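Uncharacterized N-acetyltransferase D2E76_00625 (Mycobacteroides abscessus, PDB 6YCA) probably transfers acetyl groups from acetyl coenzyme A to amines, as a GCN5-related N-acetyltransferase of the Eis type that cannot modify aminoglycosides. Local coordinates at residues L122-R136 with E307-L319. Residues are numbered along the deposited sequence; the frame is centred on the assembly and turned at random.
Sequences LTDIAGRGEIVASLR and ETWLRLVDVEAAL. With ACO (acetyl coenzyme *a), chain G.
I131 O accepts from two consecutive amides, V313 N at 2.7 Å and D314 N at 3.0 Å, just beyond the end of strand 307-312, both reaching it from one face of its plane. V313 CG1, swung anti to its own amide nitrogen (chi1 -178°), reaches the helix at 3.6 Å from A126 CB, while CG2 touches I125 CG2, the two side chains crossing at about a right angle. Beside it, the L122 side chain crosses that of R311 at a slant, its CD2 against R311 CG and CD1 over one face of the guanidinium, whose far end is held by D336 and the F146 carbonyl. Strand 132-135 of the first GNAT domain, whose L135 lines the acetyl-CoA pocket, pairs antiparallel with the end of strand 299-312, in the range of the second. A133 and R311 are a hydrogen-bonded pair, R311 N to A133 O at 2.7 Å; L135 and W309 form the next, more loosely. L135 CD1 touches W309 CB, and L135 CB lies 3.9 Å from CH3 of the bound acetyl-CoA. On the opposite face of the strand pair, V132 CG1 meets L312 CD2 at 3.6 Å, the side chains running alongside each other. D314 then caps helix 315-321 through a weak bond from A317 N to its OD1.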
loop_
_atom_site.group_PDB
_atom_site.type_symbol
_atom_site.label_atom_id
_atom_site.label_comp_id
_atom_site.label_asym_id
_atom_site.label_seq_id
_atom_site.Cartn_x
_atom_site.Cartn_y
_atom_site.Cartn_z
ATOM N N LEU A 122 -10.848 -43.989 7.960
ATOM C CA LEU A 122 -11.304 -43.965 9.347
ATOM C C LEU A 122 -11.580 -45.369 9.880
ATOM O O LEU A 122 -11.271 -45.670 11.040
ATOM C CB LEU A 122 -12.525 -43.055 9.497
ATOM C CG LEU A 122 -12.270 -41.560 9.268
ATOM C CD1 LEU A 122 -13.560 -40.752 9.408
ATOM C CD2 LEU A 122 -11.190 -41.027 10.203
ATOM N N THR A 123 -12.169 -46.243 9.058
ATOM C CA THR A 123 -12.384 -47.619 9.499
ATOM C C THR A 123 -11.063 -48.337 9.752
ATOM O O THR A 123 -10.954 -49.134 10.691
ATOM C CB THR A 123 -13.252 -48.389 8.503
ATOM O OG1 THR A 123 -13.879 -47.468 7.607
ATOM C CG2 THR A 123 -14.322 -49.178 9.229
ATOM N N ASP A 124 -10.048 -48.073 8.921
ATOM C CA ASP A 124 -8.740 -48.685 9.139
ATOM C C ASP A 124 -8.085 -48.148 10.405
ATOM O O ASP A 124 -7.445 -48.902 11.150
ATOM C CB ASP A 124 -7.835 -48.459 7.927
ATOM C CG ASP A 124 -6.459 -49.088 8.099
ATOM O OD1 ASP A 124 -6.364 -50.335 8.039
ATOM O OD2 ASP A 124 -5.473 -48.343 8.294
ATOM N N ILE A 125 -8.218 -46.843 10.652
ATOM C CA ILE A 125 -7.695 -46.250 11.879
ATOM C C ILE A 125 -8.354 -46.881 13.103
ATOM O O ILE A 125 -7.688 -47.167 14.107
ATOM C CB ILE A 125 -7.876 -44.723 11.835
ATOM C CG1 ILE A 125 -7.022 -44.131 10.709
ATOM C CG2 ILE A 125 -7.535 -44.104 13.179
ATOM C CD1 ILE A 125 -7.280 -42.663 10.439
ATOM N N ALA A 126 -9.668 -47.125 13.031
ATOM C CA ALA A 126 -10.367 -47.780 14.132
ATOM C C ALA A 126 -9.828 -49.184 14.359
ATOM O O ALA A 126 -9.611 -49.596 15.504
ATOM C CB ALA A 126 -11.865 -47.827 13.843
ATOM N N GLY A 127 -9.609 -49.935 13.280
ATOM C CA GLY A 127 -9.102 -51.288 13.399
ATOM C C GLY A 127 -7.707 -51.367 13.977
ATOM O O GLY A 127 -7.335 -52.405 14.539
ATOM N N ARG A 128 -6.921 -50.301 13.842
ATOM C CA ARG A 128 -5.593 -50.256 14.440
ATOM C C ARG A 128 -5.625 -49.963 15.934
ATOM O O ARG A 128 -4.568 -49.982 16.572
ATOM C CB ARG A 128 -4.728 -49.208 13.736
ATOM C CG ARG A 128 -4.475 -49.489 12.267
ATOM C CD ARG A 128 -3.748 -48.331 11.604
ATOM N NE ARG A 128 -3.489 -48.595 10.195
ATOM C CZ ARG A 128 -2.337 -49.068 9.734
ATOM N NH1 ARG A 128 -1.346 -49.325 10.575
ATOM N NH2 ARG A 128 -2.176 -49.287 8.437
ATOM N N GLY A 129 -6.801 -49.716 16.505
ATOM C CA GLY A 129 -6.905 -49.359 17.904
ATOM C C GLY A 129 -6.668 -47.901 18.221
ATOM O O GLY A 129 -6.567 -47.553 19.404
ATOM N N GLU A 130 -6.564 -47.035 17.212
ATOM C CA GLU A 130 -6.372 -45.605 17.430
ATOM C C GLU A 130 -7.721 -44.922 17.607
ATOM O O GLU A 130 -8.699 -45.280 16.945
ATOM C CB GLU A 130 -5.614 -44.984 16.257
ATOM C CG GLU A 130 -4.160 -45.429 16.191
ATOM C CD GLU A 130 -3.479 -45.044 14.895
ATOM O OE1 GLU A 130 -4.186 -44.771 13.901
ATOM O OE2 GLU A 130 -2.229 -45.015 14.874
ATOM N N ILE A 131 -7.778 -43.944 18.514
ATOM C CA ILE A 131 -9.071 -43.407 18.930
ATOM C C ILE A 131 -9.388 -42.041 18.333
ATOM O O ILE A 131 -10.570 -41.668 18.279
ATOM C CB ILE A 131 -9.241 -43.360 20.461
ATOM C CG1 ILE A 131 -7.971 -42.887 21.152
ATOM C CG2 ILE A 131 -9.524 -44.754 20.980
ATOM C CD1 ILE A 131 -8.184 -42.654 22.632
ATOM N N VAL A 132 -8.384 -41.279 17.910
ATOM C CA VAL A 132 -8.605 -39.982 17.285
ATOM C C VAL A 132 -7.735 -39.868 16.043
ATOM O O VAL A 132 -6.700 -40.534 15.917
ATOM C CB VAL A 132 -8.348 -38.791 18.241
ATOM C CG1 VAL A 132 -9.284 -38.849 19.438
ATOM C CG2 VAL A 132 -6.892 -38.742 18.676
ATOM N N ALA A 133 -8.173 -39.017 15.118
ATOM C CA ALA A 133 -7.411 -38.640 13.939
ATOM C C ALA A 133 -7.519 -37.133 13.770
ATOM O O ALA A 133 -8.562 -36.542 14.068
ATOM C CB ALA A 133 -7.938 -39.337 12.677
ATOM N N SER A 134 -6.432 -36.510 13.319
ATOM C CA SER A 134 -6.404 -35.069 13.117
ATOM C C SER A 134 -5.632 -34.756 11.844
ATOM O O SER A 134 -4.814 -35.553 11.380
ATOM C CB SER A 134 -5.777 -34.337 14.306
ATOM O OG SER A 134 -4.363 -34.371 14.241
ATOM N N LEU A 135 -5.899 -33.576 11.287
ATOM C CA LEU A 135 -5.233 -33.136 10.069
ATOM C C LEU A 135 -5.156 -31.618 10.068
ATOM O O LEU A 135 -5.679 -30.951 10.961
ATOM C CB LEU A 135 -5.931 -33.671 8.808
ATOM C CG LEU A 135 -7.427 -33.402 8.607
ATOM C CD1 LEU A 135 -7.691 -31.996 8.075
ATOM C CD2 LEU A 135 -8.037 -34.445 7.683
ATOM N N ARG A 136 -4.477 -31.078 9.062
ATOM C CA ARG A 136 -4.450 -29.642 8.809
ATOM C C ARG A 136 -5.155 -29.425 7.476
ATOM O O ARG A 136 -4.651 -29.836 6.427
ATOM C CB ARG A 136 -3.011 -29.132 8.767
ATOM C CG ARG A 136 -2.207 -29.472 10.012
ATOM C CD ARG A 136 -2.754 -28.773 11.245
ATOM N NE ARG A 136 -2.071 -29.185 12.470
ATOM C CZ ARG A 136 -2.519 -30.131 13.289
ATOM N NH1 ARG A 136 -3.656 -30.755 13.024
ATOM N NH2 ARG A 136 -1.838 -30.446 14.378
ATOM N N GLU A 307 -6.650 -24.661 13.466
ATOM C CA GLU A 307 -5.469 -25.515 13.460
ATOM C C GLU A 307 -5.834 -26.992 13.389
ATOM O O GLU A 307 -5.761 -27.605 12.319
ATOM C CB GLU A 307 -4.579 -25.244 14.672
ATOM C CG GLU A 307 -3.238 -25.919 14.556
ATOM C CD GLU A 307 -2.357 -25.696 15.759
ATOM O OE1 GLU A 307 -2.840 -25.855 16.903
ATOM O OE2 GLU A 307 -1.180 -25.333 15.546
ATOM N N THR A 308 -6.214 -27.574 14.523
ATOM C CA THR A 308 -6.477 -29.004 14.581
ATOM C C THR A 308 -7.903 -29.284 14.130
ATOM O O THR A 308 -8.863 -28.809 14.749
ATOM C CB THR A 308 -6.284 -29.529 16.002
ATOM O OG1 THR A 308 -4.978 -29.187 16.482
ATOM C CG2 THR A 308 -6.445 -31.038 16.025
ATOM N N TRP A 309 -8.044 -30.052 13.056
ATOM C CA TRP A 309 -9.327 -30.626 12.668
ATOM C C TRP A 309 -9.345 -32.037 13.249
ATOM O O TRP A 309 -8.702 -32.947 12.723
ATOM C CB TRP A 309 -9.500 -30.626 11.153
ATOM C CG TRP A 309 -9.739 -29.263 10.584
ATOM C CD1 TRP A 309 -8.816 -28.282 10.406
ATOM C CD2 TRP A 309 -10.991 -28.721 10.144
ATOM N NE1 TRP A 309 -9.408 -27.166 9.869
ATOM C CE2 TRP A 309 -10.744 -27.410 9.701
ATOM C CE3 TRP A 309 -12.296 -29.219 10.080
ATOM C CZ2 TRP A 309 -11.749 -26.591 9.196
ATOM C CZ3 TRP A 309 -13.293 -28.403 9.579
ATOM C CH2 TRP A 309 -13.012 -27.105 9.145
ATOM N N LEU A 310 -10.061 -32.202 14.357
ATOM C CA LEU A 310 -10.054 -33.435 15.130
ATOM C C LEU A 310 -11.257 -34.295 14.770
ATOM O O LEU A 310 -12.374 -33.790 14.630
ATOM C CB LEU A 310 -10.071 -33.123 16.627
ATOM C CG LEU A 310 -10.053 -34.319 17.574
ATOM C CD1 LEU A 310 -8.823 -35.166 17.328
ATOM C CD2 LEU A 310 -10.094 -33.848 19.010
ATOM N N ARG A 311 -11.016 -35.594 14.608
ATOM C CA ARG A 311 -12.060 -36.573 14.313
ATOM C C ARG A 311 -11.981 -37.683 15.353
ATOM O O ARG A 311 -10.987 -38.413 15.407
ATOM C CB ARG A 311 -11.878 -37.133 12.905
ATOM C CG ARG A 311 -12.653 -38.391 12.609
ATOM C CD ARG A 311 -14.139 -38.145 12.423
ATOM N NE ARG A 311 -14.916 -39.184 13.094
ATOM C CZ ARG A 311 -16.095 -39.637 12.683
ATOM N NH1 ARG A 311 -16.651 -39.158 11.581
ATOM N NH2 ARG A 311 -16.714 -40.582 13.373
ATOM N N LEU A 312 -13.019 -37.807 16.178
ATOM C CA LEU A 312 -13.081 -38.856 17.194
ATOM C C LEU A 312 -13.446 -40.180 16.528
ATOM O O LEU A 312 -14.567 -40.346 16.030
ATOM C CB LEU A 312 -14.093 -38.480 18.273
ATOM C CG LEU A 312 -13.814 -37.185 19.039
ATOM C CD1 LEU A 312 -14.916 -36.894 20.038
ATOM C CD2 LEU A 312 -12.473 -37.256 19.744
ATOM N N VAL A 313 -12.503 -41.124 16.527
ATOM C CA VAL A 313 -12.725 -42.421 15.892
ATOM C C VAL A 313 -13.432 -43.385 16.839
ATOM O O VAL A 313 -14.381 -44.074 16.447
ATOM C CB VAL A 313 -11.395 -42.992 15.364
ATOM C CG1 VAL A 313 -11.624 -44.314 14.645
ATOM C CG2 VAL A 313 -10.713 -41.986 14.442
ATOM N N ASP A 314 -12.984 -43.462 18.091
ATOM C CA ASP A 314 -13.665 -44.234 19.132
ATOM C C ASP A 314 -14.077 -43.239 20.211
ATOM O O ASP A 314 -13.262 -42.858 21.058
ATOM C CB ASP A 314 -12.767 -45.335 19.690
ATOM C CG ASP A 314 -13.529 -46.345 20.543
ATOM O OD1 ASP A 314 -14.597 -46.000 21.091
ATOM O OD2 ASP A 314 -13.055 -47.493 20.668
ATOM N N VAL A 315 -15.340 -42.814 20.177
ATOM C CA VAL A 315 -15.795 -41.752 21.071
ATOM C C VAL A 315 -15.694 -42.172 22.533
ATOM O O VAL A 315 -15.227 -41.402 23.380
ATOM C CB VAL A 315 -17.213 -41.292 20.688
ATOM C CG1 VAL A 315 -17.798 -40.404 21.772
ATOM C CG2 VAL A 315 -17.182 -40.563 19.355
ATOM N N GLU A 316 -16.124 -43.395 22.856
ATOM C CA GLU A 316 -16.120 -43.823 24.253
ATOM C C GLU A 316 -14.705 -43.844 24.821
ATOM O O GLU A 316 -14.455 -43.331 25.918
ATOM C CB GLU A 316 -16.796 -45.186 24.403
ATOM C CG GLU A 316 -16.801 -45.704 25.840
ATOM C CD GLU A 316 -17.609 -46.980 26.018
ATOM O OE1 GLU A 316 -17.923 -47.633 25.003
ATOM O OE2 GLU A 316 -17.912 -47.339 27.179
ATOM N N ALA A 317 -13.761 -44.423 24.078
ATOM C CA ALA A 317 -12.386 -44.488 24.560
ATOM C C ALA A 317 -11.750 -43.108 24.648
ATOM O O ALA A 317 -10.923 -42.865 25.535
ATOM C CB ALA A 317 -11.562 -45.420 23.677
ATOM N N ALA A 318 -12.115 -42.194 23.747
ATOM C CA ALA A 318 -11.595 -40.833 23.827
ATOM C C ALA A 318 -12.109 -40.133 25.080
ATOM O O ALA A 318 -11.331 -39.525 25.827
ATOM C CB ALA A 318 -11.975 -40.050 22.570
ATOM N N LEU A 319 -13.418 -40.225 25.333
ATOM C CA LEU A 319 -13.998 -39.599 26.517
ATOM C C LEU A 319 -13.413 -40.169 27.800
ATOM O O LEU A 319 -13.349 -39.472 28.817
ATOM C CB LEU A 319 -15.515 -39.777 26.504
ATOM C CG LEU A 319 -16.248 -39.060 25.374
ATOM C CD1 LEU A 319 -17.717 -39.454 25.361
ATOM C CD2 LEU A 319 -16.080 -37.556 25.515
HETATM N N1A ACO G . -14.943 -27.443 -1.673
HETATM C C2A ACO G . -16.248 -27.614 -1.420
HETATM N N3A ACO G . -16.914 -28.771 -1.333
HETATM C C4A ACO G . -16.225 -29.925 -1.514
HETATM C C5A ACO G . -14.855 -29.872 -1.784
HETATM C C6A ACO G . -14.189 -28.546 -1.866
HETATM N N6A ACO G . -12.861 -28.459 -2.126
HETATM N N7A ACO G . -14.404 -31.131 -1.922
HETATM C C8A ACO G . -15.465 -31.948 -1.738
HETATM N N9A ACO G . -16.570 -31.218 -1.511
HETATM C C1B ACO G . -17.923 -31.777 -1.241
HETATM C C2B ACO G . -18.541 -32.330 -2.525
HETATM O O2B ACO G . -19.359 -31.345 -3.156
HETATM C C3B ACO G . -19.435 -33.412 -1.922
HETATM O O3B ACO G . -20.622 -32.792 -1.447
HETATM P P3B ACO G . -22.054 -33.477 -1.708
HETATM O O7A ACO G . -22.255 -33.642 -3.195
HETATM O O8A ACO G . -22.093 -34.816 -1.008
HETATM O O9A ACO G . -23.117 -32.566 -1.140
HETATM C C4B ACO G . -18.648 -33.908 -0.712
HETATM O O4B ACO G . -17.776 -32.855 -0.322
HETATM C C5B ACO G . -17.846 -35.172 -1.003
HETATM O O5B ACO G . -17.083 -34.924 -2.177
HETATM P P1A ACO G . -16.141 -36.024 -2.855
HETATM O O1A ACO G . -16.680 -36.340 -4.230
HETATM O O2A ACO G . -16.123 -37.245 -1.973
HETATM O O3A ACO G . -14.654 -35.433 -2.967
HETATM P P2A ACO G . -13.619 -35.290 -4.188
HETATM O O4A ACO G . -13.468 -36.630 -4.874
HETATM O O5A ACO G . -14.127 -34.249 -5.163
HETATM O O6A ACO G . -12.219 -34.794 -3.569
HETATM C CBP ACO G . -10.854 -33.091 -2.519
HETATM C CCP ACO G . -12.237 -33.698 -2.653
HETATM C CDP ACO G . -9.843 -34.174 -2.177
HETATM C CEP ACO G . -10.886 -32.041 -1.420
HETATM C CAP ACO G . -10.536 -32.466 -3.876
HETATM O OAP ACO G . -11.508 -31.438 -4.119
HETATM C C9P ACO G . -9.149 -31.884 -3.962
HETATM O O9P ACO G . -8.221 -32.572 -4.360
HETATM N N8P ACO G . -9.016 -30.607 -3.607
HETATM C C7P ACO G . -7.761 -29.876 -3.663
HETATM C C6P ACO G . -6.663 -30.483 -2.799
HETATM C C5P ACO G . -7.021 -30.435 -1.334
HETATM O O5P ACO G . -7.623 -29.478 -0.868
HETATM N N4P ACO G . -6.661 -31.492 -0.616
HETATM C C3P ACO G . -6.909 -31.546 0.807
HETATM C C2P ACO G . -5.620 -31.335 1.589
HETATM S S1P ACO G . -5.969 -31.423 3.310
HETATM C C ACO G . -4.824 -32.555 3.759
HETATM O O ACO G . -3.835 -32.702 3.061
HETATM C CH3 ACO G . -5.030 -33.369 5.004
#